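PDB 4M0X: chloromuconate cycloisomerase from Rhodococcus opacus, which belongs to the enolase superfamily, pairing an N-terminal alpha+beta domain with a modified TIM-barrel domain that carries a manganese site. Local coordinates for residues A[10-15]-A[30-36]; A[101-105]-A[272-277]; A[144-150]-A[179-183]; A[308-312]-A[350-356]; A[334-339]-A[358-364]. One frame throughout, in Å; residues are numbered along the deposited sequence.

Contact 1 of 5, residues A[10-15]-A[30-36]; sequences ATIVDL and HQSIVLV
Val-13 and Ile-33 sit at the middle of an antiparallel pairing between residues 10-15 and 31-36, whose short axes approach to 4.3 Å with N-to-C directions 151° apart. The backbone evidence is three hydrogen-bonded pairs, Thr-11 with Leu-35, Val-13 with Ile-33 and Leu-15 with Gln-31, each closed by two N-H to O bonds. In the central pair Val-13 N reaches Ile-33 O at 2.7 Å, and Ile-33 N answers to Val-13 O at 3.0 Å. Between them, CA-H groups such as that of Ser-32 point at carbonyls across the gap.

Apolar contacts divide by face. On one, Val-34 CG1, set anti to its backbone N (chi1 -179°), meets Ala-10 CB at 3.7 Å. On the other, Val-13 CB packs against Ile-33 CG1 at 3.8 Å.

Polar side chains gather at one end. Ser-32 OG donates to Asp-14 OD1 (2.7 Å), arriving nearly along the C-O axis; the same oxygen lies at the edge of the His-30 ring, 3.4 Å from CE1, with carboxylate and ring planes 87° apart. At the other end, a water joins Thr-11 OG1 to Leu-35 O.

Asp-14 OD1 also forms a salt bridge with Arg-370. Helix 63-74 packs on the Ile-12 and Val-34 face and helix 362-368 on the Val-13 and Leu-35 face, while strand 45-51 pairs with the other edge of 27-40.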
# COMPACT_ATOMS: atom_id res chain seq x y z
N ALA A 10 0.25 -3.06 -50.31
CA ALA A 10 -0.18 -3.99 -49.27
C ALA A 10 -1.14 -5.05 -49.87
O ALA A 10 -2.31 -4.76 -50.18
CB ALA A 10 -0.83 -3.23 -48.12
N THR A 11 -0.64 -6.27 -50.02
CA THR A 11 -1.34 -7.34 -50.73
C THR A 11 -1.66 -8.50 -49.80
O THR A 11 -0.75 -9.08 -49.16
CB THR A 11 -0.42 -7.98 -51.79
OG1 THR A 11 0.06 -6.99 -52.71
CG2 THR A 11 -1.14 -9.10 -52.51
N ILE A 12 -2.95 -8.85 -49.78
CA ILE A 12 -3.47 -9.94 -48.96
C ILE A 12 -3.03 -11.31 -49.57
O ILE A 12 -3.32 -11.60 -50.74
CB ILE A 12 -5.00 -9.76 -48.78
CG1 ILE A 12 -5.30 -8.41 -48.12
CG2 ILE A 12 -5.64 -10.87 -47.96
CD1 ILE A 12 -6.74 -7.93 -48.30
N VAL A 13 -2.32 -12.12 -48.79
CA VAL A 13 -1.82 -13.41 -49.26
C VAL A 13 -2.37 -14.58 -48.43
O VAL A 13 -2.47 -14.50 -47.19
CB VAL A 13 -0.29 -13.47 -49.17
CG1 VAL A 13 0.22 -14.85 -49.60
CG2 VAL A 13 0.34 -12.33 -49.93
N ASP A 14 -2.74 -15.67 -49.08
CA ASP A 14 -3.25 -16.81 -48.30
C ASP A 14 -2.26 -17.91 -48.51
O ASP A 14 -1.90 -18.20 -49.64
CB ASP A 14 -4.64 -17.29 -48.76
CG ASP A 14 -5.75 -16.25 -48.53
OD1 ASP A 14 -5.93 -15.71 -47.39
OD2 ASP A 14 -6.49 -16.02 -49.52
N LEU A 15 -1.82 -18.53 -47.43
CA LEU A 15 -0.77 -19.54 -47.54
C LEU A 15 -1.22 -20.90 -47.08
O LEU A 15 -1.68 -21.07 -45.95
CB LEU A 15 0.49 -19.11 -46.76
CG LEU A 15 1.23 -17.92 -47.39
CD1 LEU A 15 2.48 -17.59 -46.59
CD2 LEU A 15 1.59 -18.20 -48.85
N HIS A 30 -5.79 -22.13 -43.15
CA HIS A 30 -4.64 -21.69 -43.90
C HIS A 30 -4.08 -20.47 -43.17
O HIS A 30 -4.58 -20.10 -42.12
CB HIS A 30 -5.06 -21.32 -45.32
CG HIS A 30 -6.18 -20.33 -45.38
ND1 HIS A 30 -5.99 -18.99 -45.66
CD2 HIS A 30 -7.52 -20.48 -45.19
CE1 HIS A 30 -7.15 -18.36 -45.65
NE2 HIS A 30 -8.10 -19.24 -45.37
N GLN A 31 -3.04 -19.84 -43.70
CA GLN A 31 -2.49 -18.65 -43.09
C GLN A 31 -2.76 -17.43 -43.95
O GLN A 31 -2.78 -17.50 -45.18
CB GLN A 31 -0.99 -18.83 -42.90
CG GLN A 31 -0.29 -17.62 -42.35
CD GLN A 31 -0.52 -17.44 -40.88
OE1 GLN A 31 0.21 -17.99 -40.06
NE2 GLN A 31 -1.53 -16.66 -40.53
N SER A 32 -2.97 -16.29 -43.31
CA SER A 32 -3.36 -15.12 -44.07
C SER A 32 -2.55 -13.95 -43.60
O SER A 32 -2.50 -13.66 -42.41
CB SER A 32 -4.84 -14.84 -43.86
OG SER A 32 -5.62 -15.65 -44.72
N ILE A 33 -1.88 -13.30 -44.54
CA ILE A 33 -1.02 -12.18 -44.21
C ILE A 33 -1.30 -11.05 -45.17
O ILE A 33 -1.84 -11.28 -46.26
CB ILE A 33 0.48 -12.56 -44.25
CG1 ILE A 33 0.99 -12.66 -45.68
CG2 ILE A 33 0.74 -13.87 -43.48
CD1 ILE A 33 2.50 -12.73 -45.80
N VAL A 34 -0.97 -9.84 -44.77
CA VAL A 34 -0.86 -8.77 -45.72
C VAL A 34 0.64 -8.68 -45.99
O VAL A 34 1.42 -8.52 -45.04
CB VAL A 34 -1.42 -7.44 -45.17
CG1 VAL A 34 -1.32 -6.33 -46.21
CG2 VAL A 34 -2.88 -7.59 -44.75
N LEU A 35 1.07 -8.81 -47.24
CA LEU A 35 2.50 -8.55 -47.51
C LEU A 35 2.78 -7.09 -47.89
O LEU A 35 2.29 -6.61 -48.90
CB LEU A 35 3.09 -9.50 -48.55
CG LEU A 35 4.57 -9.14 -48.67
CD1 LEU A 35 5.40 -10.12 -47.87
CD2 LEU A 35 5.04 -9.06 -50.10
N VAL A 36 3.54 -6.37 -47.06
CA VAL A 36 3.84 -4.95 -47.35
C VAL A 36 5.14 -4.80 -48.10
O VAL A 36 6.10 -5.55 -47.85
CB VAL A 36 3.84 -4.07 -46.11
CG1 VAL A 36 4.50 -2.72 -46.40
CG2 VAL A 36 2.41 -3.86 -45.65
O HOH W 1 2.24 -5.84 -51.44

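Contact 2 of 5, residues A[101-105]-A[272-277]; sequences SVAKA and IPKSGG
A Schellman motif ends the short, weakly bonded helix 272-275, and its Gly-276 lies against Ser-101 in the first turn of helix 101-118. This is where a helix of the N-terminal family region meets the barrel part of the enolase-superfamily fold, just after barrel strand 267-270. The motif is diagnosed by the positive phi of Gly-276 (70°) and by two bonds back into the last turn: Gly-277 N to Ile-272 O at 3.2 Å and Gly-276 N to Pro-273 O at 3.0 Å. Gly-277 then serves as the N-cap residue of helix 278-291.

Contact between the segments is close backbone packing, with small side chains between them. Ala-105 CB points at the turn and lies 3.6 Å from both Pro-273 CA and Gly-277 N. Beside it, Val-102 CG2 touches Pro-273 CB at 4.2 Å. The CB of Lys-274 points away from helix 101-118, its side chain lies about 8 Å from the manganese ion, and its amino group makes a long, weak ion pair with the metal ligand Asp-247.

Ser-101 O, which already accepts the helical bond from Ala-105 N, also faces Gly-276 CA at 3.2 Å in a CA-H to O contact angled 159° at the hydrogen.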
# COMPACT_ATOMS: atom_id res chain seq x y z
N SER A 101 -1.65 -2.01 -34.43
CA SER A 101 -0.24 -2.33 -34.28
C SER A 101 0.27 -3.35 -35.31
O SER A 101 1.43 -3.36 -35.68
CB SER A 101 0.03 -2.83 -32.87
OG SER A 101 -0.17 -1.79 -31.92
N VAL A 102 -0.61 -4.21 -35.79
CA VAL A 102 -0.16 -5.21 -36.73
C VAL A 102 0.10 -4.52 -38.04
O VAL A 102 1.09 -4.78 -38.71
CB VAL A 102 -1.18 -6.35 -36.84
CG1 VAL A 102 -0.72 -7.42 -37.81
CG2 VAL A 102 -1.41 -6.96 -35.45
N ALA A 103 -0.80 -3.59 -38.38
CA ALA A 103 -0.62 -2.67 -39.51
C ALA A 103 0.68 -1.89 -39.39
O ALA A 103 1.47 -1.88 -40.33
CB ALA A 103 -1.78 -1.73 -39.63
N LYS A 104 0.91 -1.26 -38.24
CA LYS A 104 2.13 -0.46 -38.06
C LYS A 104 3.35 -1.35 -38.13
O LYS A 104 4.34 -0.99 -38.79
CB LYS A 104 2.10 0.34 -36.76
CG LYS A 104 0.98 1.37 -36.67
CD LYS A 104 0.73 1.81 -35.23
CE LYS A 104 -0.24 2.98 -35.19
NZ LYS A 104 -0.04 3.75 -33.94
N ALA A 105 3.29 -2.52 -37.49
CA ALA A 105 4.40 -3.48 -37.49
C ALA A 105 4.88 -3.86 -38.89
O ALA A 105 6.08 -3.95 -39.11
CB ALA A 105 4.06 -4.73 -36.70
N ILE A 272 6.62 -9.27 -32.38
CA ILE A 272 6.64 -7.99 -33.09
C ILE A 272 5.26 -7.40 -33.45
O ILE A 272 4.95 -6.28 -33.04
CB ILE A 272 7.59 -8.02 -34.29
CG1 ILE A 272 9.02 -8.11 -33.80
CG2 ILE A 272 7.47 -6.74 -35.12
CD1 ILE A 272 10.05 -8.10 -34.90
N PRO A 273 4.41 -8.15 -34.20
CA PRO A 273 3.13 -7.61 -34.67
C PRO A 273 2.33 -6.92 -33.57
O PRO A 273 1.91 -5.78 -33.69
CB PRO A 273 2.37 -8.86 -35.13
CG PRO A 273 3.42 -9.86 -35.42
CD PRO A 273 4.46 -9.61 -34.38
N LYS A 274 2.14 -7.64 -32.48
CA LYS A 274 1.34 -7.18 -31.37
C LYS A 274 1.88 -5.90 -30.65
O LYS A 274 1.11 -5.22 -29.98
CB LYS A 274 1.09 -8.38 -30.45
CG LYS A 274 1.33 -8.21 -28.97
CD LYS A 274 2.43 -9.13 -28.47
CE LYS A 274 2.09 -9.51 -27.03
NZ LYS A 274 3.17 -10.14 -26.24
N SER A 275 3.16 -5.59 -30.84
CA SER A 275 3.82 -4.42 -30.20
C SER A 275 3.92 -3.30 -31.18
O SER A 275 4.45 -2.23 -30.84
CB SER A 275 5.26 -4.71 -29.79
OG SER A 275 5.39 -5.99 -29.20
N GLY A 276 3.47 -3.55 -32.40
CA GLY A 276 3.59 -2.58 -33.50
C GLY A 276 5.00 -2.35 -34.01
O GLY A 276 5.32 -1.25 -34.47
N GLY A 277 5.85 -3.38 -33.92
CA GLY A 277 7.15 -3.37 -34.58
C GLY A 277 8.40 -3.77 -33.81
O GLY A 277 8.37 -4.11 -32.63

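Contact 3 of 5, residues A[144-150]-A[179-183]; sequences GSASDLI and RVLDV
Val-183 CG2 fits among three residues of the facing helix, and this is the tight part of the contact. It lies 3.7 Å from Leu-149 CB and 4.0 Å from Ala-146 CB, with Ile-150 CG1 a little farther off. The first torsion of Val-183 turns CG1 anti to the backbone N and leaves CG2 to enter this group, where the Leu-149 side chain crosses it at about a right angle. The CB of Ala-146 points toward the partner helix and rests 3.7 Å from Asp-182 CB.

Toward Ile-150 and Asp-182 the fit becomes looser and more polar. Ile-150 reaches over with CD1 to 3.9 Å from Asp-182 O, and the carboxylate of Asp-182 turns to Arg-178 in a salt bridge.

At the N-terminal end, Arg-179 runs out extended and then bends at chi3 (68°), which brings NH1 to Gly-144 O at 3.2 Å. The angle at the hydrogen, 126°, marks this bond as weak. Firmer partners of the guanidinium are Asp-176, by a salt bridge, and Lys-167 O. Leu-149 CD1 lies in plane at its edge, 3.6 Å from NH1, while Val-180 CG2 lies over one face.

The axes of the two short helical segments are 9.1 Å apart and 25° from parallel. Helix 146-159 follows strand 134-141 and helix 173-183 follows strand 163-167, so these are consecutive outer helices of a beta/alpha barrel, packed side by side and near parallel, as neighbours in such barrels are.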
# COMPACT_ATOMS: atom_id res chain seq x y z
N GLY A 144 -6.63 -29.92 -30.90
CA GLY A 144 -7.18 -31.19 -31.35
C GLY A 144 -7.36 -32.20 -30.24
O GLY A 144 -7.13 -31.91 -29.05
N SER A 145 -7.77 -33.39 -30.63
CA SER A 145 -8.04 -34.43 -29.66
C SER A 145 -6.75 -34.92 -29.02
O SER A 145 -5.67 -34.64 -29.53
CB SER A 145 -8.75 -35.54 -30.39
OG SER A 145 -9.65 -34.92 -31.29
N ALA A 146 -6.85 -35.62 -27.88
CA ALA A 146 -5.68 -36.13 -27.16
C ALA A 146 -5.05 -37.34 -27.86
O ALA A 146 -3.93 -37.75 -27.55
CB ALA A 146 -6.03 -36.47 -25.73
N SER A 147 -5.81 -37.90 -28.80
CA SER A 147 -5.40 -39.06 -29.56
C SER A 147 -4.32 -38.64 -30.58
O SER A 147 -3.16 -39.12 -30.54
CB SER A 147 -6.64 -39.60 -30.28
OG SER A 147 -6.34 -40.77 -31.00
N ASP A 148 -4.74 -37.74 -31.48
CA ASP A 148 -3.89 -37.09 -32.47
C ASP A 148 -2.61 -36.57 -31.84
O ASP A 148 -1.53 -36.77 -32.39
CB ASP A 148 -4.63 -35.90 -33.10
CG ASP A 148 -5.74 -36.32 -34.08
OD1 ASP A 148 -6.11 -37.51 -34.15
OD2 ASP A 148 -6.25 -35.42 -34.79
N LEU A 149 -2.74 -35.91 -30.69
CA LEU A 149 -1.60 -35.24 -30.07
C LEU A 149 -0.58 -36.21 -29.48
O LEU A 149 0.62 -35.93 -29.54
CB LEU A 149 -2.02 -34.17 -29.06
CG LEU A 149 -3.02 -33.07 -29.44
CD1 LEU A 149 -3.37 -32.30 -28.18
CD2 LEU A 149 -2.56 -32.12 -30.53
N ILE A 150 -1.01 -37.36 -28.93
CA ILE A 150 -0.02 -38.35 -28.47
C ILE A 150 0.85 -38.90 -29.63
O ILE A 150 2.07 -39.13 -29.47
CB ILE A 150 -0.65 -39.47 -27.60
CG1 ILE A 150 -1.16 -38.87 -26.27
CG2 ILE A 150 0.38 -40.54 -27.30
CD1 ILE A 150 -1.81 -39.86 -25.31
N ARG A 179 -8.10 -33.51 -21.27
CA ARG A 179 -7.45 -33.68 -22.56
C ARG A 179 -5.95 -33.43 -22.46
O ARG A 179 -5.15 -34.23 -22.95
CB ARG A 179 -8.07 -32.75 -23.61
CG ARG A 179 -7.38 -32.77 -24.97
CD ARG A 179 -8.02 -31.78 -25.92
NE ARG A 179 -7.81 -30.38 -25.54
CZ ARG A 179 -6.76 -29.63 -25.93
NH1 ARG A 179 -5.80 -30.12 -26.72
NH2 ARG A 179 -6.69 -28.37 -25.54
N VAL A 180 -5.57 -32.34 -21.81
CA VAL A 180 -4.16 -31.99 -21.76
C VAL A 180 -3.40 -32.95 -20.85
O VAL A 180 -2.28 -33.35 -21.16
CB VAL A 180 -3.94 -30.52 -21.39
CG1 VAL A 180 -2.47 -30.21 -21.14
CG2 VAL A 180 -4.45 -29.66 -22.52
N LEU A 181 -4.04 -33.33 -19.74
CA LEU A 181 -3.42 -34.27 -18.80
C LEU A 181 -3.16 -35.58 -19.53
O LEU A 181 -2.19 -36.28 -19.23
CB LEU A 181 -4.30 -34.51 -17.57
CG LEU A 181 -4.44 -33.43 -16.47
CD1 LEU A 181 -5.66 -33.73 -15.62
CD2 LEU A 181 -3.22 -33.28 -15.59
N ASP A 182 -4.02 -35.89 -20.50
CA ASP A 182 -3.87 -37.11 -21.28
C ASP A 182 -2.56 -37.11 -22.00
O ASP A 182 -1.79 -38.04 -21.86
CB ASP A 182 -5.00 -37.26 -22.30
CG ASP A 182 -6.13 -38.11 -21.79
OD1 ASP A 182 -6.36 -38.13 -20.55
OD2 ASP A 182 -6.78 -38.75 -22.64
N VAL A 183 -2.31 -36.06 -22.76
CA VAL A 183 -1.11 -35.96 -23.59
C VAL A 183 0.16 -35.87 -22.77
O VAL A 183 1.20 -36.37 -23.17
CB VAL A 183 -1.18 -34.75 -24.52
CG1 VAL A 183 0.08 -34.69 -25.36
CG2 VAL A 183 -2.42 -34.84 -25.40

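Contact 4 of 5, residues A[308-312]-A[350-356]; sequences AISAQ and IPTGPGS
Gln-312 leaves its helix with CG anti to the carbonyl carbon (chi1 -85°) and continues extended (chi2 178°), a course that sends its amide into the bend of residues 350-356. Ile-350, with CG2 anti to its own backbone N, lays that methyl on the stem of the glutamine, 3.7 Å from Gln-312 CG.

Inside the bend the NE2 end of the amide faces backbone carbonyls. Gln-312 NE2 donates to Gly-355 O at 3.4 Å, a weak bond with an angle of 144° at the hydrogen. Gln-312 NE2 also comes within 3.0 Å of Ser-356 O, but the angle there is too poor for a bond. The amide oxygen has its firmer partner outside the bend: OE1 accepts from Ser-124 N in helix 123-126.

Pro-351 rests on two alanines. Its CG lies 3.9 Å from Ala-308 CB, and its CD is equally far from Ala-311 CB one turn along. At the other limb of the bend, Ser-356 CB touches Ile-309 CB at 4.2 Å, and the serine hydroxyl bonds to Asp-113 of helix 101-118.

Gly-355 is further tied by backbone bonds to Ile-121 and Val-123. Helix 304-316 follows strand 294-297 of the barrel, and the loop is the chain leaving strand 347-349; their contact belongs to the outside of the enolase-superfamily barrel, where it meets helices 101-118 and 123-126.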
# COMPACT_ATOMS: atom_id res chain seq x y z
N ALA A 308 11.38 -14.49 -39.91
CA ALA A 308 12.78 -14.06 -40.09
C ALA A 308 13.19 -12.80 -39.28
O ALA A 308 14.22 -12.84 -38.62
CB ALA A 308 13.12 -13.89 -41.57
N ILE A 309 12.42 -11.71 -39.30
CA ILE A 309 12.85 -10.51 -38.57
C ILE A 309 12.75 -10.80 -37.08
O ILE A 309 13.68 -10.50 -36.33
CB ILE A 309 12.15 -9.17 -39.04
CG1 ILE A 309 12.69 -7.96 -38.30
CG2 ILE A 309 10.64 -9.16 -38.83
CD1 ILE A 309 14.20 -7.88 -38.26
N SER A 310 11.66 -11.43 -36.67
CA SER A 310 11.52 -11.95 -35.31
C SER A 310 12.70 -12.80 -34.86
O SER A 310 13.21 -12.58 -33.78
CB SER A 310 10.26 -12.79 -35.16
OG SER A 310 9.13 -11.97 -35.35
N ALA A 311 13.10 -13.77 -35.67
CA ALA A 311 14.21 -14.65 -35.31
C ALA A 311 15.47 -13.82 -35.00
O ALA A 311 16.20 -14.09 -34.04
CB ALA A 311 14.49 -15.67 -36.40
N GLN A 312 15.69 -12.79 -35.80
CA GLN A 312 16.83 -11.91 -35.57
C GLN A 312 16.66 -11.15 -34.25
O GLN A 312 17.57 -11.14 -33.42
CB GLN A 312 17.06 -10.98 -36.76
CG GLN A 312 17.90 -11.62 -37.84
CD GLN A 312 18.10 -10.73 -39.05
OE1 GLN A 312 18.30 -9.52 -38.92
NE2 GLN A 312 18.06 -11.33 -40.23
N ILE A 350 19.10 -18.82 -37.21
CA ILE A 350 18.71 -17.41 -37.44
C ILE A 350 19.18 -16.84 -38.80
O ILE A 350 20.38 -16.88 -39.14
CB ILE A 350 19.16 -16.48 -36.28
CG1 ILE A 350 18.46 -16.89 -34.96
CG2 ILE A 350 18.89 -15.02 -36.62
CD1 ILE A 350 19.21 -16.53 -33.71
N PRO A 351 18.24 -16.31 -39.59
CA PRO A 351 18.70 -15.73 -40.85
C PRO A 351 19.80 -14.67 -40.63
O PRO A 351 19.75 -13.90 -39.65
CB PRO A 351 17.42 -15.11 -41.44
CG PRO A 351 16.34 -15.99 -40.90
CD PRO A 351 16.78 -16.24 -39.47
N THR A 352 20.77 -14.66 -41.54
CA THR A 352 21.97 -13.84 -41.45
C THR A 352 22.10 -12.93 -42.67
O THR A 352 22.90 -11.98 -42.65
CB THR A 352 23.25 -14.72 -41.31
OG1 THR A 352 23.31 -15.70 -42.35
CG2 THR A 352 23.30 -15.43 -39.96
N GLY A 353 21.33 -13.21 -43.72
CA GLY A 353 21.39 -12.43 -44.96
C GLY A 353 21.06 -10.98 -44.69
O GLY A 353 20.67 -10.65 -43.57
N PRO A 354 21.22 -10.09 -45.69
CA PRO A 354 20.96 -8.68 -45.32
C PRO A 354 19.48 -8.46 -45.08
O PRO A 354 18.66 -9.30 -45.49
CB PRO A 354 21.43 -7.88 -46.55
CG PRO A 354 22.08 -8.87 -47.46
CD PRO A 354 21.59 -10.24 -47.10
N GLY A 355 19.17 -7.33 -44.42
CA GLY A 355 17.81 -6.98 -44.02
C GLY A 355 17.23 -7.96 -43.01
O GLY A 355 17.93 -8.44 -42.10
N SER A 356 15.96 -8.28 -43.19
CA SER A 356 15.30 -9.33 -42.43
C SER A 356 15.94 -10.68 -42.72
O SER A 356 15.69 -11.63 -42.00
CB SER A 356 13.86 -9.41 -42.84
OG SER A 356 13.77 -10.00 -44.13

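Contact 5 of 5, residues A[334-339]-A[358-364]; sequences DEVVTE and VNLDEER
Asp-334 and Arg-364 form the salt bridge of this contact, with OD1 2.6 Å from NH1. The two side chains cross at about a right angle, and the carboxylate and guanidinium planes stand 76° apart; OD1 alone is close to NH1, so the pairing is not a flat two-pronged one, and Asp-334 OD2 lies over one guanidinium face. Alongside run two backbone bonds, Asp-361 N to Val-336 O at 2.8 Å and Thr-338 N to Asn-359 O at 2.9 Å, with a single bridge between Val-337 and Leu-360. Apolar contacts accompany them: Val-337 CG1 meets Val-358 CB at 3.7 Å, while Val-336 CG2 and Leu-360 CD2, pointing the same way, are 3.9 Å apart.

Asp-361 is the N-cap of helix 362-368. Its CG stands anti to the backbone N (chi1 176°), which lets OD1 accept from Arg-364 N at 2.9 Å, nearly straight at 172°, and weakly from Glu-363 N. The other oxygen, Asp-361 OD2, makes a salt bridge with Arg-364 NE at 3.0 Å. The arginine is therefore shared by the capping carboxylate and Asp-334, a network that would be expected to favour the charged form of all three groups.

Further out, Asp-334 OD1 also accepts from Glu-335 N, and its OD2 bonds to Tyr-368 OH, so both carboxylate oxygens are engaged. At the exposed side a water accepts from Glu-339 N and Asn-359 N and bonds Thr-338 OG1. On the buried side, Val-305 of helix 304-316 backs both Val-336 and Val-337.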
# COMPACT_ATOMS: atom_id res chain seq x y z
N ASP A 334 3.96 -23.62 -48.36
CA ASP A 334 4.60 -22.68 -49.28
C ASP A 334 4.52 -21.24 -48.75
O ASP A 334 3.75 -20.97 -47.85
CB ASP A 334 3.96 -22.78 -50.65
CG ASP A 334 4.88 -22.32 -51.78
OD1 ASP A 334 5.84 -21.55 -51.57
OD2 ASP A 334 4.59 -22.72 -52.92
N GLU A 335 5.32 -20.35 -49.33
CA GLU A 335 5.57 -19.02 -48.76
C GLU A 335 5.76 -17.95 -49.85
O GLU A 335 5.70 -18.27 -51.02
CB GLU A 335 6.79 -19.06 -47.84
CG GLU A 335 6.67 -20.11 -46.73
CD GLU A 335 7.28 -19.67 -45.38
OE1 GLU A 335 7.17 -18.44 -45.03
OE2 GLU A 335 7.84 -20.59 -44.68
N VAL A 336 5.94 -16.69 -49.47
CA VAL A 336 6.29 -15.68 -50.49
C VAL A 336 7.79 -15.32 -50.46
O VAL A 336 8.21 -14.35 -51.05
CB VAL A 336 5.36 -14.44 -50.54
CG1 VAL A 336 3.92 -14.87 -50.73
CG2 VAL A 336 5.48 -13.55 -49.30
N VAL A 337 8.59 -16.13 -49.79
CA VAL A 337 10.04 -15.89 -49.81
C VAL A 337 10.76 -16.89 -50.69
O VAL A 337 10.21 -17.91 -51.02
CB VAL A 337 10.68 -15.79 -48.40
CG1 VAL A 337 10.21 -14.51 -47.71
CG2 VAL A 337 10.41 -17.01 -47.54
N THR A 338 11.97 -16.57 -51.09
CA THR A 338 12.75 -17.51 -51.84
C THR A 338 13.33 -18.65 -50.96
O THR A 338 13.56 -19.73 -51.45
CB THR A 338 13.88 -16.81 -52.60
OG1 THR A 338 14.66 -16.03 -51.69
CG2 THR A 338 13.30 -15.92 -53.66
N GLU A 339 13.57 -18.38 -49.67
CA GLU A 339 14.15 -19.34 -48.73
C GLU A 339 13.49 -19.17 -47.37
O GLU A 339 13.79 -18.21 -46.65
CB GLU A 339 15.65 -19.11 -48.60
CG GLU A 339 16.45 -19.56 -49.80
CD GLU A 339 17.85 -18.98 -49.84
OE1 GLU A 339 18.49 -18.88 -48.76
OE2 GLU A 339 18.30 -18.62 -50.95
N VAL A 358 15.47 -12.61 -45.59
CA VAL A 358 14.70 -13.39 -46.57
C VAL A 358 14.27 -12.45 -47.66
O VAL A 358 14.12 -11.26 -47.40
CB VAL A 358 13.41 -14.02 -45.98
CG1 VAL A 358 13.75 -15.24 -45.12
CG2 VAL A 358 12.62 -12.98 -45.19
N ASN A 359 14.06 -12.98 -48.87
CA ASN A 359 13.74 -12.17 -50.04
C ASN A 359 12.41 -12.54 -50.65
O ASN A 359 11.98 -13.69 -50.54
CB ASN A 359 14.83 -12.33 -51.06
CG ASN A 359 16.13 -11.69 -50.61
OD1 ASN A 359 17.09 -12.39 -50.31
ND2 ASN A 359 16.16 -10.35 -50.55
N LEU A 360 11.71 -11.58 -51.26
CA LEU A 360 10.51 -11.93 -52.00
C LEU A 360 10.71 -12.97 -53.12
O LEU A 360 11.73 -12.98 -53.81
CB LEU A 360 9.89 -10.71 -52.64
CG LEU A 360 8.72 -10.17 -51.85
CD1 LEU A 360 8.04 -9.11 -52.71
CD2 LEU A 360 7.76 -11.27 -51.43
N ASP A 361 9.72 -13.82 -53.29
CA ASP A 361 9.60 -14.54 -54.53
C ASP A 361 8.35 -14.03 -55.21
O ASP A 361 7.24 -14.36 -54.81
CB ASP A 361 9.51 -16.04 -54.27
CG ASP A 361 9.28 -16.84 -55.54
OD1 ASP A 361 8.52 -16.38 -56.44
OD2 ASP A 361 9.86 -17.95 -55.61
N GLU A 362 8.53 -13.24 -56.26
CA GLU A 362 7.40 -12.52 -56.84
C GLU A 362 6.40 -13.41 -57.57
O GLU A 362 5.24 -13.06 -57.74
CB GLU A 362 7.90 -11.35 -57.68
CG GLU A 362 8.44 -10.25 -56.81
CD GLU A 362 8.43 -8.90 -57.50
OE1 GLU A 362 7.32 -8.38 -57.78
OE2 GLU A 362 9.53 -8.37 -57.75
N GLU A 363 6.85 -14.59 -57.96
CA GLU A 363 5.94 -15.53 -58.57
C GLU A 363 5.04 -16.12 -57.50
O GLU A 363 3.81 -16.19 -57.68
CB GLU A 363 6.69 -16.62 -59.35
CG GLU A 363 5.84 -17.75 -59.89
CD GLU A 363 4.66 -17.31 -60.75
OE1 GLU A 363 4.60 -16.13 -61.19
OE2 GLU A 363 3.79 -18.17 -61.00
N ARG A 364 5.64 -16.53 -56.38
CA ARG A 364 4.84 -17.03 -55.25
C ARG A 364 3.88 -15.98 -54.70
O ARG A 364 2.73 -16.29 -54.38
CB ARG A 364 5.75 -17.52 -54.14
CG ARG A 364 6.16 -18.95 -54.27
CD ARG A 364 7.55 -19.05 -53.72
NE ARG A 364 8.25 -20.17 -54.31
CZ ARG A 364 8.56 -21.26 -53.65
NH1 ARG A 364 8.27 -21.32 -52.34
NH2 ARG A 364 9.19 -22.26 -54.26
O HOH W 2 14.21 -15.79 -49.05

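In the fold
Contacts 2 and 4 are the buried ones: contact 2 relies on backbone and apolar fit, contact 4 on apolar packing plus a weak amide-carbonyl bond, and they touch where Ile-272 packs on Ile-309 and Ser-310. Contacts 1, 3 and 5 are partly buried: contact 1 is built on backbone hydrogen bonds with a carboxylate-hydroxyl bond at one end, contact 5 on a salt-bridge network and two backbone bonds, and contact 3 has a weak arginine-carbonyl bond beside its apolar packing. Contact 5 lies on the sheet of contact 1, with Val-336 and Leu-360 against Leu-35, and meets contact 4 through Val-358 and Ala-308. Contact 3 stands apart among outer barrel helices, its centre about 31 to 35 Å from the others.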